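Long-range contacts in acetyltransferase, GNAT family (Streptococcus pneumoniae, PDB 2I79), which binds acetyl coenzyme A and probably transfers its acetyl group to an acceptor amine: residues 23-28 with 91-96; 16-21 with 71-76; 54-59 with 78-83; 85-90 with 123-128. All blocks are in the same frame, centred on the assembly; numbering follows the deposited sequence.

Contact 1. Residues 23-28 with 91-96; sequences NRVSLE and FIVIGK. With ACO (acetyl coenzyme *a), chain G.
In the GNAT fold, strand 87-94 presents its backbone to acetyl coenzyme A, and here the end of helix 15-26 packs beside the last residues of that strand. Val25 and Val93 meet tip to tip. Val93 CG2, anti to its own backbone N, points at Val25 CB from 3.6 Å and also touches both Val25 methyls, while Val25 CG1 leans over the CA of Gly95. Glu28 approaches Lys96 differently. Its chain is fully extended beyond CG (chi2 -180°), so the carboxylate slides past the lysine CB in the opposite direction to the lysine side chain, which leads away. Glu28 OE1 receives the backbone N-H of Lys96 at 2.8 Å, from above the carboxylate plane and with an N-H...O angle of 150°. Arg24, bent at chi3, brings NH2 to 3.8 Å from Gly95 CA, and its NH1 forms a charge-only pair with Glu28 OE2. The nearby guanidinium and the backbone N-H would be expected to favour the ionised carboxylate. Along the same strand, Ile92 holds the cofactor with both backbone polar groups, its N-H going to the acetyl oxygen O and its carbonyl accepting from N4P, and Ile94 N donates to O9P at 2.8 Å. A single water bridges the two segments, donating to Glu28 OE1 at 2.6 Å and to Ile94 O at 2.8 Å.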
# COMPACT_ATOMS: atom_id res chain seq x y z
N ASN A 23 8.81 12.04 -14.80
CA ASN A 23 10.20 12.40 -14.51
C ASN A 23 10.33 13.90 -14.25
O ASN A 23 11.07 14.32 -13.34
CB ASN A 23 11.12 11.98 -15.66
CG ASN A 23 11.48 10.51 -15.62
OD1 ASN A 23 11.68 9.85 -16.67
ND2 ASN A 23 11.59 9.99 -14.43
N ARG A 24 9.58 14.69 -15.00
CA ARG A 24 9.59 16.15 -14.77
C ARG A 24 9.09 16.49 -13.37
O ARG A 24 9.79 17.13 -12.62
CB ARG A 24 8.77 16.90 -15.82
CG ARG A 24 8.61 18.40 -15.51
CD ARG A 24 8.07 19.20 -16.69
NE ARG A 24 6.59 19.11 -16.87
CZ ARG A 24 5.68 20.07 -16.62
NH1 ARG A 24 5.98 21.29 -16.15
NH2 ARG A 24 4.41 19.81 -16.87
N VAL A 25 7.91 16.02 -13.00
CA VAL A 25 7.32 16.39 -11.71
C VAL A 25 8.07 15.78 -10.52
O VAL A 25 8.08 16.33 -9.44
CB VAL A 25 5.80 16.08 -11.64
CG1 VAL A 25 5.06 16.86 -12.70
CG2 VAL A 25 5.53 14.56 -11.81
N SER A 26 8.74 14.66 -10.72
CA SER A 26 9.51 14.03 -9.63
C SER A 26 10.68 14.94 -9.11
O SER A 26 11.17 14.76 -7.99
CB SER A 26 10.01 12.64 -10.08
OG SER A 26 11.12 12.82 -10.88
N LEU A 27 11.05 15.94 -9.94
CA LEU A 27 12.11 16.88 -9.69
C LEU A 27 11.60 18.23 -9.16
O LEU A 27 12.40 19.06 -8.69
CB LEU A 27 12.84 17.17 -11.00
CG LEU A 27 13.52 16.01 -11.70
CD1 LEU A 27 13.99 16.47 -13.05
CD2 LEU A 27 14.67 15.49 -10.86
N GLU A 28 10.29 18.45 -9.23
CA GLU A 28 9.69 19.73 -8.86
C GLU A 28 9.42 19.83 -7.36
O GLU A 28 9.54 20.92 -6.81
CB GLU A 28 8.39 19.96 -9.62
CG GLU A 28 8.62 20.16 -11.08
CD GLU A 28 7.35 20.40 -11.88
OE1 GLU A 28 6.24 20.13 -11.38
OE2 GLU A 28 7.48 20.85 -13.04
N PHE A 91 -3.66 8.93 -6.45
CA PHE A 91 -2.44 9.72 -6.66
C PHE A 91 -2.72 10.80 -7.71
O PHE A 91 -3.21 10.47 -8.80
CB PHE A 91 -1.32 8.81 -7.16
CG PHE A 91 -0.05 9.53 -7.51
CD1 PHE A 91 0.79 10.01 -6.51
CD2 PHE A 91 0.30 9.74 -8.83
CE1 PHE A 91 1.98 10.68 -6.83
CE2 PHE A 91 1.49 10.42 -9.15
CZ PHE A 91 2.32 10.88 -8.15
N ILE A 92 -2.42 12.07 -7.39
CA ILE A 92 -2.51 13.19 -8.36
C ILE A 92 -1.23 14.04 -8.35
O ILE A 92 -0.68 14.36 -7.30
CB ILE A 92 -3.71 14.14 -8.05
CG1 ILE A 92 -5.02 13.33 -7.92
CG2 ILE A 92 -3.91 15.25 -9.15
CD1 ILE A 92 -6.26 14.20 -7.63
N VAL A 93 -0.76 14.43 -9.53
CA VAL A 93 0.32 15.39 -9.59
C VAL A 93 0.11 16.28 -10.80
O VAL A 93 -0.31 15.80 -11.86
CB VAL A 93 1.71 14.73 -9.59
CG1 VAL A 93 1.83 13.72 -10.74
CG2 VAL A 93 2.80 15.78 -9.68
N ILE A 94 0.36 17.58 -10.60
CA ILE A 94 0.24 18.63 -11.63
C ILE A 94 1.63 19.26 -11.78
O ILE A 94 2.37 19.39 -10.79
CB ILE A 94 -0.81 19.70 -11.25
CG1 ILE A 94 -2.20 19.06 -11.03
CG2 ILE A 94 -0.93 20.79 -12.32
CD1 ILE A 94 -2.83 18.44 -12.29
N GLY A 95 2.02 19.59 -13.02
CA GLY A 95 3.24 20.35 -13.25
C GLY A 95 3.17 21.66 -12.49
O GLY A 95 2.12 22.32 -12.48
N LYS A 96 4.27 22.01 -11.84
CA LYS A 96 4.33 23.14 -10.94
C LYS A 96 3.90 24.41 -11.66
O LYS A 96 3.08 25.17 -11.17
CB LYS A 96 5.75 23.30 -10.39
CG LYS A 96 5.88 24.31 -9.24
CD LYS A 96 7.24 24.18 -8.51
CE LYS A 96 7.42 25.34 -7.53
NZ LYS A 96 8.54 25.19 -6.52
N1A ACO G . -2.21 26.11 1.61
C2A ACO G . -3.54 25.94 1.42
N3A ACO G . -4.11 25.98 0.20
C4A ACO G . -3.37 26.18 -0.91
C5A ACO G . -1.92 26.36 -0.79
C6A ACO G . -1.37 26.30 0.57
N6A ACO G . -0.04 26.45 0.76
N7A ACO G . -1.45 26.54 -2.03
C8A ACO G . -2.53 26.49 -2.87
N9A ACO G . -3.67 26.27 -2.19
C1B ACO G . -5.08 26.12 -2.65
C2B ACO G . -5.60 26.99 -3.78
O2B ACO G . -6.09 28.24 -3.30
C3B ACO G . -6.72 26.14 -4.30
O3B ACO G . -7.86 26.12 -3.46
P3B ACO G . -9.24 26.86 -3.80
O7A ACO G . -8.73 28.27 -3.54
O8A ACO G . -10.27 26.35 -2.82
O9A ACO G . -9.59 26.50 -5.22
C4B ACO G . -6.17 24.73 -4.16
O4B ACO G . -5.26 24.76 -3.07
C5B ACO G . -5.50 24.29 -5.46
O5B ACO G . -6.55 23.75 -6.27
P1A ACO G . -6.25 23.47 -7.83
O1A ACO G . -5.60 24.67 -8.46
O2A ACO G . -7.52 22.87 -8.38
O3A ACO G . -5.05 22.38 -7.67
P2A ACO G . -3.60 22.35 -8.42
O4A ACO G . -2.57 23.36 -7.91
O5A ACO G . -3.93 22.28 -9.89
O6A ACO G . -3.17 20.87 -7.87
CBP ACO G . -1.68 19.69 -6.34
CCP ACO G . -2.82 20.67 -6.51
CDP ACO G . -1.47 19.46 -4.83
CEP ACO G . -2.05 18.39 -7.07
CAP ACO G . -0.40 20.28 -6.94
OAP ACO G . 0.04 21.44 -6.21
C9P ACO G . 0.71 19.24 -7.02
O9P ACO G . 0.76 18.48 -7.96
N8P ACO G . 1.61 19.24 -6.05
C7P ACO G . 2.77 18.34 -5.98
C6P ACO G . 2.41 16.86 -5.90
C5P ACO G . 1.48 16.59 -4.76
O5P ACO G . 1.78 16.98 -3.64
N4P ACO G . 0.37 15.93 -5.03
C3P ACO G . -0.63 15.57 -4.02
C2P ACO G . -0.18 14.46 -3.09
S1P ACO G . 0.03 12.96 -4.02
C ACO G . -1.28 12.01 -3.95
O ACO G . -2.24 12.50 -4.49
CH3 ACO G . -1.20 10.67 -3.24
O HOH W 1 4.84 19.10 -9.46

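Contact 2. Residues 16-21 with 71-76; sequences AELVAF and AGIVNI
Helix 15-26, the first helix of the chain, lies across strand 69-77 of the central sheet, and residues 16-21 with 71-76 form part of the buried layer between them. The two short segments run almost perpendicular, at 99° between their N-to-C directions, with their axes 10.0 Å apart at closest approach. No hydrogen bond joins them; the contact is carried by Leu18 and Phe21 on the helix and by Ile73 and the backbone of Ala71 and Gly72 on the strand. Ile73 CG2 is the meeting point. With CG1 in the crowded position between backbone N and carbonyl carbon (chi1 68°), CG2 is left anti to the carbonyl carbon, and there it receives Leu18 CD1 at 3.6 Å, the two side chains crossing at about a right angle. Phe21 comes to the same methyl obliquely, its CE2 lying 3.9 Å from Ile73 CG2. This is the helix-on-sheet packing of the GNAT alpha/beta fold, and it falls on a classic beta bulge, where Ala71 and Gly72 both face Ala64 of strand 60-66. The phenylalanine, its CG anti to the backbone N (chi1 174°), sends the far end of its ring to this bulge: CZ stands 3.5 Å from Ala71 O and 3.7 Å from Gly72 CA. Leu50 of helix 43-55 packs on Leu18, so a second helix shares this side of the sheet. Beyond Ile73 on the strand, Val74 turns to the other side, where Leu107 and Ala111 of helix 103-117 cover it.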
# COMPACT_ATOMS: atom_id res chain seq x y z
N ALA A 16 5.35 7.20 -23.49
CA ALA A 16 6.61 7.94 -23.53
C ALA A 16 6.42 9.32 -22.93
O ALA A 16 7.26 9.78 -22.15
CB ALA A 16 7.13 8.04 -25.02
N GLU A 17 5.33 9.98 -23.31
CA GLU A 17 5.03 11.33 -22.78
C GLU A 17 4.72 11.26 -21.30
O GLU A 17 5.10 12.16 -20.56
CB GLU A 17 3.85 11.97 -23.50
CG GLU A 17 4.07 12.37 -24.95
CD GLU A 17 2.73 12.57 -25.68
OE1 GLU A 17 2.08 13.62 -25.44
OE2 GLU A 17 2.32 11.68 -26.46
N LEU A 18 4.03 10.21 -20.88
CA LEU A 18 3.69 10.05 -19.47
C LEU A 18 4.94 9.78 -18.64
O LEU A 18 5.06 10.28 -17.55
CB LEU A 18 2.65 8.93 -19.29
CG LEU A 18 2.18 8.66 -17.85
CD1 LEU A 18 1.77 9.96 -17.08
CD2 LEU A 18 1.07 7.65 -17.89
N VAL A 19 5.87 8.97 -19.16
CA VAL A 19 7.15 8.77 -18.48
C VAL A 19 7.87 10.11 -18.35
O VAL A 19 8.41 10.45 -17.30
CB VAL A 19 8.08 7.69 -19.18
CG1 VAL A 19 9.53 7.76 -18.62
CG2 VAL A 19 7.54 6.28 -19.03
N ALA A 20 7.87 10.88 -19.43
CA ALA A 20 8.54 12.17 -19.48
C ALA A 20 7.97 13.14 -18.43
O ALA A 20 8.72 13.81 -17.66
CB ALA A 20 8.43 12.75 -20.88
N PHE A 21 6.64 13.21 -18.39
CA PHE A 21 5.95 14.06 -17.42
C PHE A 21 6.23 13.64 -15.98
O PHE A 21 6.44 14.49 -15.09
CB PHE A 21 4.44 14.03 -17.69
CG PHE A 21 3.64 14.76 -16.66
CD1 PHE A 21 3.68 16.16 -16.59
CD2 PHE A 21 2.91 14.07 -15.72
CE1 PHE A 21 2.98 16.82 -15.63
CE2 PHE A 21 2.22 14.76 -14.74
CZ PHE A 21 2.25 16.12 -14.71
N ALA A 71 -0.14 17.88 -18.63
CA ALA A 71 0.03 18.84 -17.56
C ALA A 71 -0.27 18.26 -16.16
O ALA A 71 0.15 18.84 -15.15
CB ALA A 71 -0.86 20.06 -17.83
N GLY A 72 -1.00 17.14 -16.12
CA GLY A 72 -1.40 16.52 -14.87
C GLY A 72 -1.89 15.09 -15.04
O GLY A 72 -2.26 14.67 -16.13
N ILE A 73 -1.84 14.31 -13.96
CA ILE A 73 -2.38 12.96 -13.95
C ILE A 73 -3.09 12.66 -12.65
O ILE A 73 -2.72 13.18 -11.60
CB ILE A 73 -1.30 11.87 -14.20
CG1 ILE A 73 -0.31 11.77 -13.04
CG2 ILE A 73 -0.58 12.14 -15.52
CD1 ILE A 73 -0.58 10.54 -12.13
N VAL A 74 -4.15 11.87 -12.74
CA VAL A 74 -4.77 11.28 -11.56
C VAL A 74 -4.77 9.76 -11.79
O VAL A 74 -5.10 9.26 -12.87
CB VAL A 74 -6.17 11.88 -11.19
CG1 VAL A 74 -7.14 11.86 -12.35
CG2 VAL A 74 -6.79 11.15 -9.96
N ASN A 75 -4.36 9.04 -10.75
CA ASN A 75 -4.21 7.61 -10.81
C ASN A 75 -5.06 6.98 -9.71
O ASN A 75 -4.98 7.39 -8.53
CB ASN A 75 -2.75 7.31 -10.58
CG ASN A 75 -2.28 6.15 -11.35
OD1 ASN A 75 -2.01 5.09 -10.78
ND2 ASN A 75 -2.19 6.30 -12.66
N ILE A 76 -5.92 6.05 -10.07
CA ILE A 76 -6.50 5.15 -9.08
C ILE A 76 -5.95 3.75 -9.26
O ILE A 76 -5.99 3.17 -10.34
CB ILE A 76 -8.01 5.10 -9.12
CG1 ILE A 76 -8.60 6.50 -8.90
CG2 ILE A 76 -8.49 4.12 -8.06
CD1 ILE A 76 -10.09 6.55 -9.13

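Contact 3. Residues 54-59 with 78-83; sequences ASSDNQ and ADQRKR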
# COMPACT_ATOMS: atom_id res chain seq x y z
N ALA A 54 -6.36 0.45 -18.23
CA ALA A 54 -7.50 0.48 -19.15
C ALA A 54 -8.32 -0.82 -19.09
O ALA A 54 -9.54 -0.79 -19.22
CB ALA A 54 -7.03 0.71 -20.58
N SER A 55 -7.63 -1.94 -18.87
CA SER A 55 -8.26 -3.26 -18.89
C SER A 55 -8.81 -3.72 -17.54
O SER A 55 -9.36 -4.81 -17.45
CB SER A 55 -7.26 -4.30 -19.35
OG SER A 55 -7.25 -5.40 -18.45
N SER A 56 -8.62 -2.91 -16.49
CA SER A 56 -9.03 -3.23 -15.13
C SER A 56 -10.27 -2.42 -14.82
O SER A 56 -10.36 -1.24 -15.19
CB SER A 56 -7.90 -2.86 -14.15
OG SER A 56 -8.30 -2.91 -12.80
N ASP A 57 -11.24 -3.01 -14.14
CA ASP A 57 -12.50 -2.31 -13.91
C ASP A 57 -12.53 -1.48 -12.62
O ASP A 57 -13.47 -0.75 -12.40
CB ASP A 57 -13.70 -3.27 -14.00
CG ASP A 57 -13.50 -4.55 -13.21
OD1 ASP A 57 -12.77 -4.53 -12.18
OD2 ASP A 57 -14.07 -5.60 -13.64
N ASN A 58 -11.52 -1.60 -11.77
CA ASN A 58 -11.46 -0.84 -10.52
C ASN A 58 -10.21 0.04 -10.43
O ASN A 58 -9.88 0.59 -9.38
CB ASN A 58 -11.64 -1.77 -9.30
CG ASN A 58 -10.40 -2.65 -8.99
OD1 ASN A 58 -9.52 -2.86 -9.82
ND2 ASN A 58 -10.38 -3.20 -7.80
N GLN A 59 -9.53 0.21 -11.56
CA GLN A 59 -8.40 1.08 -11.64
C GLN A 59 -8.53 2.02 -12.84
O GLN A 59 -9.26 1.71 -13.79
CB GLN A 59 -7.11 0.27 -11.71
CG GLN A 59 -6.88 -0.66 -10.52
CD GLN A 59 -5.60 -1.46 -10.67
OE1 GLN A 59 -5.55 -2.44 -11.43
NE2 GLN A 59 -4.57 -1.06 -9.96
N ALA A 78 -5.58 -0.22 -7.19
CA ALA A 78 -6.41 -1.08 -6.35
C ALA A 78 -5.97 -2.54 -6.42
O ALA A 78 -5.59 -3.04 -7.48
CB ALA A 78 -7.87 -0.97 -6.76
N ASP A 79 -6.06 -3.22 -5.28
CA ASP A 79 -5.89 -4.67 -5.21
C ASP A 79 -7.11 -5.40 -5.71
O ASP A 79 -8.18 -4.81 -5.79
CB ASP A 79 -5.60 -5.08 -3.77
CG ASP A 79 -4.20 -4.66 -3.34
OD1 ASP A 79 -3.41 -4.18 -4.20
OD2 ASP A 79 -3.89 -4.81 -2.15
N GLN A 80 -6.96 -6.68 -6.04
CA GLN A 80 -8.01 -7.45 -6.69
C GLN A 80 -8.74 -8.45 -5.80
O GLN A 80 -9.81 -8.91 -6.17
CB GLN A 80 -7.46 -8.17 -7.94
CG GLN A 80 -6.99 -7.25 -9.09
CD GLN A 80 -7.99 -6.16 -9.43
OE1 GLN A 80 -7.67 -4.96 -9.37
NE2 GLN A 80 -9.24 -6.56 -9.68
N ARG A 81 -8.18 -8.78 -4.63
CA ARG A 81 -8.89 -9.62 -3.64
C ARG A 81 -10.16 -8.97 -3.10
O ARG A 81 -10.18 -7.75 -2.84
CB ARG A 81 -7.98 -9.96 -2.47
CG ARG A 81 -6.97 -11.06 -2.82
CD ARG A 81 -6.10 -11.39 -1.63
NE ARG A 81 -5.40 -12.69 -1.79
CZ ARG A 81 -4.16 -12.83 -2.25
NH1 ARG A 81 -3.43 -11.78 -2.62
NH2 ARG A 81 -3.63 -14.05 -2.33
N LYS A 82 -11.21 -9.77 -2.93
CA LYS A 82 -12.51 -9.19 -2.58
C LYS A 82 -12.55 -8.48 -1.23
O LYS A 82 -13.39 -7.59 -1.04
CB LYS A 82 -13.65 -10.20 -2.69
CG LYS A 82 -13.66 -11.29 -1.66
CD LYS A 82 -14.63 -10.98 -0.46
CE LYS A 82 -15.06 -12.26 0.30
NZ LYS A 82 -13.91 -13.21 0.55
N ARG A 83 -11.64 -8.84 -0.31
CA ARG A 83 -11.53 -8.14 0.97
C ARG A 83 -11.38 -6.62 0.76
O ARG A 83 -11.96 -5.86 1.50
CB ARG A 83 -10.36 -8.63 1.83
CG ARG A 83 -10.45 -8.17 3.35
CD ARG A 83 -10.78 -9.32 4.32
NE ARG A 83 -11.88 -10.13 3.80
CZ ARG A 83 -11.95 -11.44 3.71
NH1 ARG A 83 -11.01 -12.25 4.16
NH2 ARG A 83 -13.04 -11.95 3.18
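Asn58 lays its carboxamide over the methyl group of Ala78, with ND2 3.5 Å from Ala78 CB and CG 3.8 Å from the same methyl. Its CG takes the crowded position between backbone N and carbonyl carbon (chi1 73°), which turns the amide across to the loop that follows strand 69-77. There ND2 gives a weak hydrogen bond to Asp79 O, 3.4 Å away with an N-H...O angle of 150°. Its stronger partner is the carbonyl of Arg85, so one amide nitrogen links the two ends of the 79-85 loop. Gln80, bent at chi2, brings its amide obliquely across that of Asn58, the two planes 75° apart. Alongside, the extended chain of Gln59 passes Ala78, its CG 3.9 Å from Ala78 CB. The contact thus joins the connection after helix 43-55 to the long loop before strand 87-94. Further along that loop, Lys82 makes a salt bridge with Asp35 of the second subunit, and Arg81 and Arg83 donate to backbone carbonyls of that subunit. With amides and one methyl as its main components, one weak hydrogen bond and no salt bridge between its segments, the contact rests largely on packing of uncharged groups and probably depends little on ionisation.

Contact 4. Residues 85-90 with 123-128; sequences RHIGDL and RLQLTV. With ACO (acetyl coenzyme *a), chain G.
Gly88 uses both backbone polar groups to pair strand 87-94 with the parallel strand 123-129. Its N-H meets Arg123 O at 2.8 Å in a nearly straight bond (174°), and its carbonyl accepts from Gln125 N nearly along the C=O axis. Leu90 N then donates to Gln125 O at 2.8 Å, whereas the bond from Arg123 N to His86 O is weak. On the sheet face bearing Ile87, Asp89 and Gln125, the glutamine amide is gripped at both ends. Its NE2 donates to the syn lone pair of Asp89 OD1 at 2.8 Å, with that oxygen in the amide plane, and its OE1 accepts in plane from Arg123 NH1 at 3.1 Å. Ile87 CG2 touches the amide carbon, Gln125 CD, from 3.5 Å. The guanidinium is fixed in turn by a salt bridge to Glu147 of the same chain and a hydrogen bond to the Glu151 carbonyl of the second subunit. Toward the cofactor, Leu90 O and Leu126 CD1 border the acetyl CH3, the carbonyl oxygen 3.2 Å from it. Helix 103-117 links these strands in a beta-alpha-beta unit; Leu90 and Leu124 pack under that helix, while strands 69-77 and 160-170 continue the sheet on either side.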
# COMPACT_ATOMS: atom_id res chain seq x y z
N ARG A 85 -11.06 -5.02 -2.73
CA ARG A 85 -11.26 -4.67 -4.15
C ARG A 85 -12.02 -3.33 -4.38
O ARG A 85 -11.91 -2.71 -5.43
CB ARG A 85 -11.99 -5.85 -4.82
CG ARG A 85 -12.18 -5.74 -6.30
CD ARG A 85 -12.28 -7.12 -6.97
NE ARG A 85 -13.48 -7.84 -6.57
CZ ARG A 85 -13.60 -9.18 -6.46
NH1 ARG A 85 -12.57 -10.00 -6.67
NH2 ARG A 85 -14.77 -9.70 -6.11
N HIS A 86 -12.75 -2.90 -3.36
CA HIS A 86 -13.59 -1.69 -3.39
C HIS A 86 -12.85 -0.42 -2.98
O HIS A 86 -13.44 0.65 -2.96
CB HIS A 86 -14.78 -1.89 -2.43
CG HIS A 86 -14.36 -2.15 -1.01
ND1 HIS A 86 -14.34 -1.15 -0.06
CD2 HIS A 86 -13.82 -3.24 -0.43
CE1 HIS A 86 -13.87 -1.65 1.08
NE2 HIS A 86 -13.54 -2.91 0.87
N ILE A 87 -11.56 -0.54 -2.66
CA ILE A 87 -10.71 0.55 -2.21
C ILE A 87 -9.72 0.99 -3.31
O ILE A 87 -8.86 0.20 -3.74
CB ILE A 87 -9.88 0.13 -0.97
CG1 ILE A 87 -10.78 -0.39 0.17
CG2 ILE A 87 -9.01 1.28 -0.48
CD1 ILE A 87 -10.02 -1.08 1.28
N GLY A 88 -9.83 2.24 -3.74
CA GLY A 88 -8.92 2.84 -4.71
C GLY A 88 -7.95 3.76 -4.01
O GLY A 88 -8.35 4.64 -3.24
N ASP A 89 -6.67 3.53 -4.24
CA ASP A 89 -5.61 4.40 -3.73
C ASP A 89 -5.38 5.47 -4.76
O ASP A 89 -5.09 5.16 -5.94
CB ASP A 89 -4.33 3.58 -3.54
CG ASP A 89 -4.51 2.50 -2.46
OD1 ASP A 89 -4.74 2.89 -1.30
OD2 ASP A 89 -4.45 1.28 -2.78
N LEU A 90 -5.54 6.72 -4.34
CA LEU A 90 -5.49 7.86 -5.24
C LEU A 90 -4.09 8.51 -5.25
O LEU A 90 -3.42 8.59 -4.21
CB LEU A 90 -6.61 8.87 -4.85
CG LEU A 90 -7.20 9.93 -5.80
CD1 LEU A 90 -7.91 9.40 -7.02
CD2 LEU A 90 -8.22 10.77 -5.01
N ARG A 123 -14.64 3.20 -1.80
CA ARG A 123 -13.75 4.01 -0.96
C ARG A 123 -12.54 4.48 -1.79
O ARG A 123 -11.98 3.70 -2.60
CB ARG A 123 -13.29 3.22 0.28
CG ARG A 123 -12.05 3.82 0.96
CD ARG A 123 -11.50 3.03 2.15
NE ARG A 123 -11.90 3.78 3.27
CZ ARG A 123 -11.19 4.68 3.95
NH1 ARG A 123 -9.90 4.89 3.79
NH2 ARG A 123 -11.82 5.30 4.90
N LEU A 124 -12.18 5.75 -1.61
CA LEU A 124 -10.92 6.30 -2.08
C LEU A 124 -10.08 6.79 -0.89
O LEU A 124 -10.60 7.27 0.12
CB LEU A 124 -11.12 7.45 -3.09
CG LEU A 124 -11.94 7.15 -4.35
CD1 LEU A 124 -12.17 8.44 -5.15
CD2 LEU A 124 -11.27 6.09 -5.23
N GLN A 125 -8.78 6.63 -1.02
CA GLN A 125 -7.87 6.93 0.06
C GLN A 125 -6.49 7.28 -0.46
O GLN A 125 -6.11 6.91 -1.58
CB GLN A 125 -7.77 5.73 1.00
CG GLN A 125 -7.04 4.51 0.40
CD GLN A 125 -6.94 3.35 1.39
OE1 GLN A 125 -7.71 3.26 2.33
NE2 GLN A 125 -5.97 2.48 1.17
N LEU A 126 -5.75 8.02 0.38
CA LEU A 126 -4.35 8.32 0.18
C LEU A 126 -3.76 8.72 1.50
O LEU A 126 -4.46 8.82 2.49
CB LEU A 126 -4.16 9.48 -0.79
CG LEU A 126 -4.70 10.87 -0.42
CD1 LEU A 126 -3.96 11.79 -1.34
CD2 LEU A 126 -6.19 11.06 -0.59
N THR A 127 -2.45 8.90 1.50
CA THR A 127 -1.72 9.53 2.58
C THR A 127 -1.07 10.76 1.95
O THR A 127 -0.68 10.72 0.78
CB THR A 127 -0.64 8.62 3.17
OG1 THR A 127 0.32 8.38 2.16
CG2 THR A 127 -1.18 7.29 3.61
N VAL A 128 -0.96 11.82 2.74
CA VAL A 128 -0.46 13.13 2.30
C VAL A 128 0.45 13.68 3.41
O VAL A 128 0.05 13.67 4.59
CB VAL A 128 -1.65 14.16 2.08
CG1 VAL A 128 -1.12 15.53 1.57
CG2 VAL A 128 -2.66 13.61 1.07
N1A ACO G . -2.21 26.11 1.61
C2A ACO G . -3.54 25.94 1.42
N3A ACO G . -4.11 25.98 0.20
C4A ACO G . -3.37 26.18 -0.91
C5A ACO G . -1.92 26.36 -0.79
C6A ACO G . -1.37 26.30 0.57
N6A ACO G . -0.04 26.45 0.76
N7A ACO G . -1.45 26.54 -2.03
C8A ACO G . -2.53 26.49 -2.87
N9A ACO G . -3.67 26.27 -2.19
C1B ACO G . -5.08 26.12 -2.65
C2B ACO G . -5.60 26.99 -3.78
O2B ACO G . -6.09 28.24 -3.30
C3B ACO G . -6.72 26.14 -4.30
O3B ACO G . -7.86 26.12 -3.46
P3B ACO G . -9.24 26.86 -3.80
O7A ACO G . -8.73 28.27 -3.54
O8A ACO G . -10.27 26.35 -2.82
O9A ACO G . -9.59 26.50 -5.22
C4B ACO G . -6.17 24.73 -4.16
O4B ACO G . -5.26 24.76 -3.07
C5B ACO G . -5.50 24.29 -5.46
O5B ACO G . -6.55 23.75 -6.27
P1A ACO G . -6.25 23.47 -7.83
O1A ACO G . -5.60 24.67 -8.46
O2A ACO G . -7.52 22.87 -8.38
O3A ACO G . -5.05 22.38 -7.67
P2A ACO G . -3.60 22.35 -8.42
O4A ACO G . -2.57 23.36 -7.91
O5A ACO G . -3.93 22.28 -9.89
O6A ACO G . -3.17 20.87 -7.87
CBP ACO G . -1.68 19.69 -6.34
CCP ACO G . -2.82 20.67 -6.51
CDP ACO G . -1.47 19.46 -4.83
CEP ACO G . -2.05 18.39 -7.07
CAP ACO G . -0.40 20.28 -6.94
OAP ACO G . 0.04 21.44 -6.21
C9P ACO G . 0.71 19.24 -7.02
O9P ACO G . 0.76 18.48 -7.96
N8P ACO G . 1.61 19.24 -6.05
C7P ACO G . 2.77 18.34 -5.98
C6P ACO G . 2.41 16.86 -5.90
C5P ACO G . 1.48 16.59 -4.76
O5P ACO G . 1.78 16.98 -3.64
N4P ACO G . 0.37 15.93 -5.03
C3P ACO G . -0.63 15.57 -4.02
C2P ACO G . -0.18 14.46 -3.09
S1P ACO G . 0.03 12.96 -4.02
C ACO G . -1.28 12.01 -3.95
O ACO G . -2.24 12.50 -4.49
CH3 ACO G . -1.20 10.67 -3.24

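From the N terminus, helix 15-26 enters contact 2 and then contact 1, which close on successive strands: contact 2 when strand 69-77 arrives, contact 1 at the end of strand 87-94. Their segments alternate along the chain, so these two loops cross. Contact 3 opens at the end of helix 43-55 and closes just beyond strand 69-77; it crosses contact 2 but lies wholly within the loop of contact 1. Contact 4 opens once contact 3 has closed, crosses contact 1 and ends on strand 123-129. Contacts 1 and 2 tie the first helix to neighbouring strands, contacts 1 and 4 share strand 87-94 and the cofactor, and contacts 3 and 4 both reach the second subunit.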